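Local coordinates for protein PpBBE-like 1 D396N (Physcomitrella patens subsp. patens, PDB 6EO5) that oxidises cellobiose as a berberine bridge enzyme-like flavoprotein of the VAO family, using a bicovalently attached FAD, at the flavin-adenine dinucleotide site. Residues are numbered along the deposited sequence; one frame, centred on the assembly and turned at random.

The flavin-adenine dinucleotide site. Residues 76-83, 87, 140, 142, 145-146, 148-150, 152, 156, 202-203, 206, 208, 430-431. With FAD (flavin-adenine dinucleotide), chain B.
This is the bicovalent FAD site of a VAO-type flavoenzyme, and the protein buries nearly all of the cofactor. Two side chains hold the benzene end of the isoalloxazine. His81 bonds through ND1 to the 8-methyl carbon C8M (1.5 Å). The His81 ring is turned 69° from the benzene ring of the FAD flavin. Cys142 reaches the neighbouring edge, with SG bonded to C6 (1.8 Å). Val145 wedges its CG2 branch into the corner between the imidazole and the flavin, over the centre of the His81 ring and over the face of the flavin benzene ring. On the other side of the flavin, Tyr83 sets its hydroxyl over the C9A-N10 region, with CE1 beside the C9 edge, and Tyr431 brings CE1 towards N1 and C10.

His150 comes from Val145's side, nearly upright to the pyrimidine ring. Its CG is anti to the backbone N (chi1 -168°), and ND1 makes a nearly straight hydrogen bond to the ribityl hydroxyl O2' (2.9 Å). Gly140 N bonds to NE2, which helps fix the imidazole's rotation. The backbone of Trp156 reads the pyrimidine edge: N donates to O2, and O accepts from N3 (2.9 Å). Asn430 ND2 lies 2.7 Å from the ribityl hydroxyl O4', a likely hydrogen bond.

The diphosphate is gripped mainly by backbone N-H groups of Gly79, Gly80, His81, Ser82, Gly146 and Gly149. Ser87 OG adds a bond to O1A (2.6 Å). The adenine is sandwiched between Pro76 CG and Leu152 CD1. Thr203 OG1 lies 2.6 Å from the adenosine ribose hydroxyl O2B, which donates to Pro76 O.

The glycine-rich phosphate loop follows strand 74-77, and the start of helix 147-153 faces the diphosphate, so its dipole may help offset the negative charge.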
ATOM      1  N   PRO A  76      -5.559 -11.549   9.932  1.00 63.77           N
ATOM      2  CA  PRO A  76      -4.142 -11.721   9.621  1.00 61.50           C
ATOM      3  C   PRO A  76      -3.396 -10.393   9.678  1.00 63.22           C
ATOM      4  O   PRO A  76      -3.972  -9.314   9.507  1.00 64.37           O
ATOM      5  CB  PRO A  76      -4.168 -12.284   8.194  1.00 60.64           C
ATOM      6  CG  PRO A  76      -5.404 -11.725   7.603  1.00 60.77           C
ATOM      7  CD  PRO A  76      -6.406 -11.661   8.729  1.00 63.56           C
ATOM      8  N   ARG A  77      -2.090 -10.488   9.933  1.00 60.71           N
ATOM      9  CA  ARG A  77      -1.199  -9.338   9.891  1.00 59.33           C
ATOM     10  C   ARG A  77       0.050  -9.671   9.077  1.00 64.22           C
ATOM     11  O   ARG A  77       0.728 -10.670   9.342  1.00 65.04           O
ATOM     12  CB  ARG A  77      -0.819  -8.897  11.297  1.00 56.70           C
ATOM     13  CG  ARG A  77       0.115  -7.721  11.325  1.00 58.56           C
ATOM     14  CD  ARG A  77       1.181  -7.956  12.346  1.00 62.09           C
ATOM     15  NE  ARG A  77       0.841  -7.379  13.633  1.00 59.86           N
ATOM     16  CZ  ARG A  77       1.468  -7.669  14.773  1.00 63.06           C
ATOM     17  NH1 ARG A  77       2.450  -8.551  14.799  1.00 58.05           N
ATOM     18  NH2 ARG A  77       1.102  -7.078  15.897  1.00 69.32           N
ATOM     19  N   GLY A  78       0.335  -8.848   8.071  1.00 63.36           N
ATOM     20  CA  GLY A  78       1.598  -8.903   7.361  1.00 59.27           C
ATOM     21  C   GLY A  78       2.613  -7.968   7.987  1.00 61.60           C
ATOM     22  O   GLY A  78       3.091  -8.225   9.096  1.00 64.50           O
ATOM     23  N   GLY A  79       2.929  -6.863   7.309  1.00 57.79           N
ATOM     24  CA  GLY A  79       3.914  -5.934   7.836  1.00 56.73           C
ATOM     25  C   GLY A  79       3.407  -4.937   8.857  1.00 58.33           C
ATOM     26  O   GLY A  79       4.206  -4.155   9.378  1.00 57.97           O
ATOM     27  N   GLY A  80       2.106  -4.929   9.141  1.00 60.55           N
ATOM     28  CA  GLY A  80       1.550  -4.061  10.166  1.00 54.44           C
ATOM     29  C   GLY A  80       1.547  -2.578   9.855  1.00 59.49           C
ATOM     30  O   GLY A  80       1.655  -1.764  10.776  1.00 59.30           O
ATOM     31  N   HIS A  81       1.411  -2.194   8.584  1.00 58.05           N
ATOM     32  CA  HIS A  81       1.430  -0.788   8.198  1.00 57.87           C
ATOM     33  C   HIS A  81       0.039  -0.161   8.078  1.00 59.70           C
ATOM     34  O   HIS A  81      -0.058   0.992   7.645  1.00 57.41           O
ATOM     35  CB  HIS A  81       2.198  -0.608   6.882  1.00 58.25           C
ATOM     36  CG  HIS A  81       3.666  -0.410   7.087  1.00 59.18           C
ATOM     37  ND1 HIS A  81       4.266   0.835   7.054  1.00 57.81           N
ATOM     38  CD2 HIS A  81       4.642  -1.301   7.381  1.00 57.17           C
ATOM     39  CE1 HIS A  81       5.550   0.690   7.344  1.00 59.72           C
ATOM     40  NE2 HIS A  81       5.804  -0.591   7.529  1.00 55.06           N
ATOM     41  N   SER A  82      -1.027  -0.873   8.470  1.00 55.70           N
ATOM     42  CA  SER A  82      -2.390  -0.403   8.220  1.00 54.44           C
ATOM     43  C   SER A  82      -2.628   0.959   8.850  1.00 56.28           C
ATOM     44  O   SER A  82      -2.449   1.131  10.064  1.00 58.93           O
ATOM     45  CB  SER A  82      -3.408  -1.401   8.761  1.00 58.01           C
ATOM     46  OG  SER A  82      -4.664  -0.778   8.938  1.00 53.55           O
ATOM     47  N   TYR A  83      -3.064   1.920   8.028  1.00 53.56           N
ATOM     48  CA  TYR A  83      -3.209   3.292   8.507  1.00 55.21           C
ATOM     49  C   TYR A  83      -4.254   3.419   9.602  1.00 53.18           C
ATOM     50  O   TYR A  83      -4.237   4.403  10.347  1.00 55.33           O
ATOM     51  CB  TYR A  83      -3.555   4.231   7.353  1.00 54.02           C
ATOM     52  CG  TYR A  83      -2.386   4.539   6.426  1.00 58.29           C
ATOM     53  CD1 TYR A  83      -1.117   3.986   6.644  1.00 56.57           C
ATOM     54  CD2 TYR A  83      -2.553   5.382   5.339  1.00 53.70           C
ATOM     55  CE1 TYR A  83      -0.066   4.264   5.807  1.00 53.44           C
ATOM     56  CE2 TYR A  83      -1.513   5.669   4.498  1.00 55.67           C
ATOM     57  CZ  TYR A  83      -0.273   5.115   4.731  1.00 57.80           C
ATOM     58  OH  TYR A  83       0.751   5.417   3.871  1.00 56.43           O
ATOM     59  N   SER A  87      -4.794  -4.389  11.241  1.00 59.48           N
ATOM     60  CA  SER A  87      -4.155  -5.678  11.478  1.00 58.64           C
ATOM     61  C   SER A  87      -3.913  -5.931  12.964  1.00 61.85           C
ATOM     62  O   SER A  87      -3.368  -6.982  13.321  1.00 57.71           O
ATOM     63  CB  SER A  87      -2.848  -5.786  10.682  1.00 53.97           C
ATOM     64  OG  SER A  87      -1.971  -4.721  10.983  1.00 57.31           O
ATOM     65  N   GLY A 140       5.943  -0.774  -3.739  1.00 54.97           N
ATOM     66  CA  GLY A 140       6.185   0.549  -3.194  1.00 55.48           C
ATOM     67  C   GLY A 140       7.584   0.686  -2.629  1.00 55.27           C
ATOM     68  O   GLY A 140       8.426  -0.199  -2.758  1.00 56.79           O
ATOM     69  N   CYS A 142       8.489   1.798   0.753  1.00 59.08           N
ATOM     70  CA  CYS A 142       8.751   1.619   2.177  1.00 55.64           C
ATOM     71  C   CYS A 142       9.271   0.206   2.438  1.00 60.49           C
ATOM     72  O   CYS A 142       8.520  -0.762   2.246  1.00 59.77           O
ATOM     73  CB  CYS A 142       7.491   1.877   2.979  1.00 63.23           C
ATOM     74  SG  CYS A 142       6.729   3.495   2.637  1.00 63.39           S
ATOM     75  N   VAL A 145       7.239  -2.473   4.683  1.00 55.14           N
ATOM     76  CA  VAL A 145       5.849  -2.790   4.369  1.00 58.19           C
ATOM     77  C   VAL A 145       5.720  -4.261   4.010  1.00 59.32           C
ATOM     78  O   VAL A 145       6.583  -4.832   3.327  1.00 60.99           O
ATOM     79  CB  VAL A 145       5.336  -1.896   3.227  1.00 57.26           C
ATOM     80  CG1 VAL A 145       4.085  -2.487   2.570  1.00 52.98           C
ATOM     81  CG2 VAL A 145       5.043  -0.509   3.744  1.00 55.92           C
ATOM     82  N   GLY A 146       4.639  -4.889   4.468  1.00 53.55           N
ATOM     83  CA  GLY A 146       4.395  -6.273   4.119  1.00 56.13           C
ATOM     84  C   GLY A 146       3.849  -6.392   2.706  1.00 56.54           C
ATOM     85  O   GLY A 146       3.070  -5.558   2.247  1.00 56.39           O
ATOM     86  N   ALA A 148       1.781  -8.482   1.709  1.00 57.57           N
ATOM     87  CA  ALA A 148       0.422  -9.008   1.749  1.00 57.97           C
ATOM     88  C   ALA A 148      -0.630  -7.908   1.660  1.00 59.34           C
ATOM     89  O   ALA A 148      -1.375  -7.843   0.676  1.00 57.47           O
ATOM     90  CB  ALA A 148       0.221  -9.827   3.024  1.00 62.98           C
ATOM     91  N   GLY A 149      -0.720  -7.057   2.689  1.00 57.58           N
ATOM     92  CA  GLY A 149      -1.635  -5.930   2.616  1.00 54.19           C
ATOM     93  C   GLY A 149      -1.386  -5.079   1.389  1.00 56.44           C
ATOM     94  O   GLY A 149      -2.309  -4.772   0.632  1.00 56.85           O
ATOM     95  N   HIS A 150      -0.121  -4.717   1.166  1.00 56.28           N
ATOM     96  CA  HIS A 150       0.288  -3.963  -0.013  1.00 55.63           C
ATOM     97  C   HIS A 150      -0.330  -4.529  -1.289  1.00 57.97           C
ATOM     98  O   HIS A 150      -1.052  -3.828  -2.008  1.00 57.88           O
ATOM     99  CB  HIS A 150       1.814  -3.976  -0.094  1.00 57.99           C
ATOM    100  CG  HIS A 150       2.392  -3.005  -1.077  1.00 59.89           C
ATOM    101  ND1 HIS A 150       2.238  -1.639  -0.957  1.00 55.40           N
ATOM    102  CD2 HIS A 150       3.156  -3.203  -2.180  1.00 58.69           C
ATOM    103  CE1 HIS A 150       2.871  -1.040  -1.949  1.00 58.14           C
ATOM    104  NE2 HIS A 150       3.440  -1.967  -2.706  1.00 59.71           N
ATOM    105  N   LEU A 152      -2.662  -6.942  -1.731  1.00 59.30           N
ATOM    106  CA  LEU A 152      -4.102  -7.164  -1.715  1.00 60.53           C
ATOM    107  C   LEU A 152      -4.895  -5.866  -1.870  1.00 60.81           C
ATOM    108  O   LEU A 152      -6.102  -5.922  -2.140  1.00 62.62           O
ATOM    109  CB  LEU A 152      -4.503  -7.894  -0.429  1.00 60.41           C
ATOM    110  CG  LEU A 152      -3.977  -9.333  -0.274  1.00 58.60           C
ATOM    111  CD1 LEU A 152      -4.260  -9.861   1.115  1.00 54.99           C
ATOM    112  CD2 LEU A 152      -4.529 -10.283  -1.338  1.00 55.24           C
ATOM    113  N   TRP A 156       1.323   0.831  -5.413  1.00 53.54           N
ATOM    114  CA  TRP A 156       1.927   1.723  -6.389  1.00 52.62           C
ATOM    115  C   TRP A 156       3.376   1.934  -5.994  1.00 55.22           C
ATOM    116  O   TRP A 156       3.664   2.240  -4.832  1.00 55.95           O
ATOM    117  CB  TRP A 156       1.181   3.058  -6.429  1.00 49.99           C
ATOM    118  CG  TRP A 156       1.600   4.015  -7.518  1.00 54.59           C
ATOM    119  CD1 TRP A 156       0.913   4.301  -8.675  1.00 56.30           C
ATOM    120  CD2 TRP A 156       2.769   4.847  -7.536  1.00 53.76           C
ATOM    121  NE1 TRP A 156       1.596   5.238  -9.415  1.00 53.60           N
ATOM    122  CE2 TRP A 156       2.736   5.590  -8.738  1.00 55.22           C
ATOM    123  CE3 TRP A 156       3.840   5.035  -6.659  1.00 51.97           C
ATOM    124  CZ2 TRP A 156       3.738   6.500  -9.079  1.00 54.42           C
ATOM    125  CZ3 TRP A 156       4.840   5.939  -7.007  1.00 50.42           C
ATOM    126  CH2 TRP A 156       4.777   6.661  -8.198  1.00 51.83           C
ATOM    127  N   ALA A 202      -7.735  -7.652   1.611  1.00 58.29           N
ATOM    128  CA  ALA A 202      -7.356  -7.509   3.013  1.00 62.52           C
ATOM    129  C   ALA A 202      -8.396  -8.134   3.949  1.00 66.38           C
ATOM    130  O   ALA A 202      -9.534  -7.652   4.033  1.00 62.80           O
ATOM    131  CB  ALA A 202      -7.153  -6.035   3.365  1.00 54.13           C
ATOM    132  N   THR A 203      -8.016  -9.225   4.630  1.00 65.79           N
ATOM    133  CA  THR A 203      -8.819  -9.899   5.652  1.00 57.70           C
ATOM    134  C   THR A 203     -10.115 -10.521   5.131  1.00 62.92           C
ATOM    135  O   THR A 203     -10.407 -11.682   5.430  1.00 66.65           O
ATOM    136  CB  THR A 203      -9.141  -8.928   6.796  1.00 60.68           C
ATOM    137  OG1 THR A 203      -7.980  -8.750   7.614  1.00 62.33           O
ATOM    138  CG2 THR A 203     -10.302  -9.453   7.663  1.00 63.77           C
ATOM    139  N   GLY A 206     -10.373 -14.316   3.950  1.00 60.20           N
ATOM    140  CA  GLY A 206      -9.549 -15.368   4.493  1.00 60.86           C
ATOM    141  C   GLY A 206      -8.113 -14.920   4.608  1.00 65.70           C
ATOM    142  O   GLY A 206      -7.779 -13.750   4.394  1.00 69.17           O
ATOM    143  N   VAL A 208      -4.507 -15.187   3.271  1.00 66.37           N
ATOM    144  CA  VAL A 208      -3.596 -15.560   2.195  1.00 64.81           C
ATOM    145  C   VAL A 208      -2.294 -16.064   2.798  1.00 66.80           C
ATOM    146  O   VAL A 208      -1.705 -15.417   3.673  1.00 66.98           O
ATOM    147  CB  VAL A 208      -3.350 -14.375   1.247  1.00 62.05           C
ATOM    148  CG1 VAL A 208      -2.244 -14.717   0.237  1.00 60.26           C
ATOM    149  CG2 VAL A 208      -4.630 -14.003   0.518  1.00 58.19           C
ATOM    150  N   ASN A 430      -5.243   1.353   0.007  1.00 53.50           N
ATOM    151  CA  ASN A 430      -4.061   1.153   0.835  1.00 50.00           C
ATOM    152  C   ASN A 430      -3.752   2.356   1.706  1.00 52.80           C
ATOM    153  O   ASN A 430      -2.929   2.237   2.616  1.00 53.00           O
ATOM    154  CB  ASN A 430      -2.832   0.816  -0.004  1.00 55.19           C
ATOM    155  CG  ASN A 430      -2.671  -0.667  -0.229  1.00 53.77           C
ATOM    156  OD1 ASN A 430      -2.299  -1.094  -1.323  1.00 56.17           O
ATOM    157  ND2 ASN A 430      -2.941  -1.462   0.798  1.00 44.56           N
ATOM    158  N   TYR A 431      -4.379   3.500   1.449  1.00 52.36           N
ATOM    159  CA  TYR A 431      -4.377   4.610   2.407  1.00 54.98           C
ATOM    160  C   TYR A 431      -5.663   4.594   3.242  1.00 52.66           C
ATOM    161  O   TYR A 431      -6.352   5.598   3.403  1.00 53.50           O
ATOM    162  CB  TYR A 431      -4.189   5.936   1.674  1.00 51.18           C
ATOM    163  CG  TYR A 431      -2.924   5.996   0.846  1.00 53.02           C
ATOM    164  CD1 TYR A 431      -1.814   5.221   1.175  1.00 54.19           C
ATOM    165  CD2 TYR A 431      -2.832   6.828  -0.265  1.00 53.70           C
ATOM    166  CE1 TYR A 431      -0.651   5.267   0.424  1.00 51.00           C
ATOM    167  CE2 TYR A 431      -1.667   6.882  -1.028  1.00 55.70           C
ATOM    168  CZ  TYR A 431      -0.579   6.092  -0.678  1.00 55.39           C
ATOM    169  OH  TYR A 431       0.587   6.137  -1.429  1.00 59.71           O
TER
HETATM  170  PA  FAD B 601      -1.012  -4.850   7.516  1.00 59.67           P
HETATM  171  O1A FAD B 601      -1.436  -3.830   8.561  1.00 53.70           O
HETATM  172  O2A FAD B 601      -0.338  -6.045   8.140  1.00 58.80           O
HETATM  173  O5B FAD B 601      -2.209  -5.315   6.539  1.00 57.32           O
HETATM  174  C5B FAD B 601      -3.169  -4.400   6.056  1.00 58.34           C
HETATM  175  C4B FAD B 601      -4.506  -5.092   5.816  1.00 56.92           C
HETATM  176  O4B FAD B 601      -4.319  -6.260   5.037  1.00 59.84           O
HETATM  177  C3B FAD B 601      -5.160  -5.538   7.112  1.00 58.39           C
HETATM  178  O3B FAD B 601      -6.560  -5.486   6.946  1.00 60.19           O
HETATM  179  C2B FAD B 601      -4.734  -6.978   7.223  1.00 58.68           C
HETATM  180  O2B FAD B 601      -5.624  -7.729   8.010  1.00 61.00           O
HETATM  181  C1B FAD B 601      -4.712  -7.414   5.763  1.00 62.56           C
HETATM  182  N9A FAD B 601      -3.775  -8.548   5.603  1.00 62.86           N
HETATM  183  C8A FAD B 601      -2.459  -8.591   5.997  1.00 62.51           C
HETATM  184  N7A FAD B 601      -1.952  -9.805   5.696  1.00 61.95           N
HETATM  185  C5A FAD B 601      -2.924 -10.544   5.120  1.00 59.10           C
HETATM  186  C6A FAD B 601      -2.943 -11.840   4.640  1.00 61.67           C
HETATM  187  N6A FAD B 601      -1.844 -12.584   4.708  1.00 63.21           N
HETATM  188  N1A FAD B 601      -4.099 -12.348   4.090  1.00 62.62           N
HETATM  189  C2A FAD B 601      -5.231 -11.567   4.037  1.00 59.17           C
HETATM  190  N3A FAD B 601      -5.214 -10.277   4.522  1.00 61.34           N
HETATM  191  C4A FAD B 601      -4.076  -9.773   5.059  1.00 61.90           C
HETATM  192  N1  FAD B 601       1.299   2.094  -0.317  1.00 57.61           N
HETATM  193  C2  FAD B 601       1.641   2.084  -1.674  1.00 62.28           C
HETATM  194  O2  FAD B 601       0.862   1.677  -2.561  1.00 55.17           O
HETATM  195  N3  FAD B 601       2.898   2.528  -2.049  1.00 63.86           N
HETATM  196  C4  FAD B 601       3.795   2.982  -1.105  1.00 61.41           C
HETATM  197  O4  FAD B 601       4.906   3.357  -1.465  1.00 65.96           O
HETATM  198  C4X FAD B 601       3.455   2.995   0.239  1.00 62.15           C
HETATM  199  N5  FAD B 601       4.374   3.406   1.181  1.00 61.75           N
HETATM  200  C5X FAD B 601       4.165   3.122   2.517  1.00 60.76           C
HETATM  201  C6  FAD B 601       5.163   3.416   3.441  1.00 59.00           C
HETATM  202  C7  FAD B 601       5.062   3.042   4.790  1.00 60.59           C
HETATM  203  C7M FAD B 601       6.177   3.364   5.760  1.00 55.46           C
HETATM  204  C8  FAD B 601       3.857   2.453   5.228  1.00 55.80           C
HETATM  205  C8M FAD B 601       3.628   2.129   6.692  1.00 54.87           C
HETATM  206  C9  FAD B 601       2.823   2.248   4.295  1.00 58.48           C
HETATM  207  C9A FAD B 601       2.962   2.556   2.930  1.00 60.98           C
HETATM  208  N10 FAD B 601       1.935   2.401   1.989  1.00 59.23           N
HETATM  209  C10 FAD B 601       2.214   2.509   0.640  1.00 58.15           C
HETATM  210  C1' FAD B 601       0.605   1.838   2.365  1.00 56.75           C
HETATM  211  C2' FAD B 601       0.661   0.317   2.258  1.00 58.43           C
HETATM  212  O2' FAD B 601       0.554  -0.144   0.931  1.00 56.72           O
HETATM  213  C3' FAD B 601      -0.474  -0.263   3.070  1.00 54.81           C
HETATM  214  O3' FAD B 601      -0.281   0.189   4.389  1.00 55.42           O
HETATM  215  C4' FAD B 601      -0.461  -1.787   2.978  1.00 56.12           C
HETATM  216  O4' FAD B 601      -1.791  -2.256   3.083  1.00 52.97           O
HETATM  217  C5' FAD B 601       0.439  -2.387   4.057  1.00 53.17           C
HETATM  218  O5' FAD B 601       0.393  -3.798   4.102  1.00 53.90           O
HETATM  219  P   FAD B 601       0.963  -4.542   5.419  1.00 57.10           P
HETATM  220  O1P FAD B 601       0.951  -6.036   5.196  1.00 60.40           O
HETATM  221  O2P FAD B 601       2.310  -4.037   5.861  1.00 59.87           O
HETATM  222  O3P FAD B 601      -0.024  -4.005   6.571  1.00 62.08           O
HETATM  223  O   HOH W   1      -3.035   1.142   5.340  1.00 51.27           O
HETATM  224  O   HOH W   2      -8.111  -6.295   9.136  1.00 56.86           O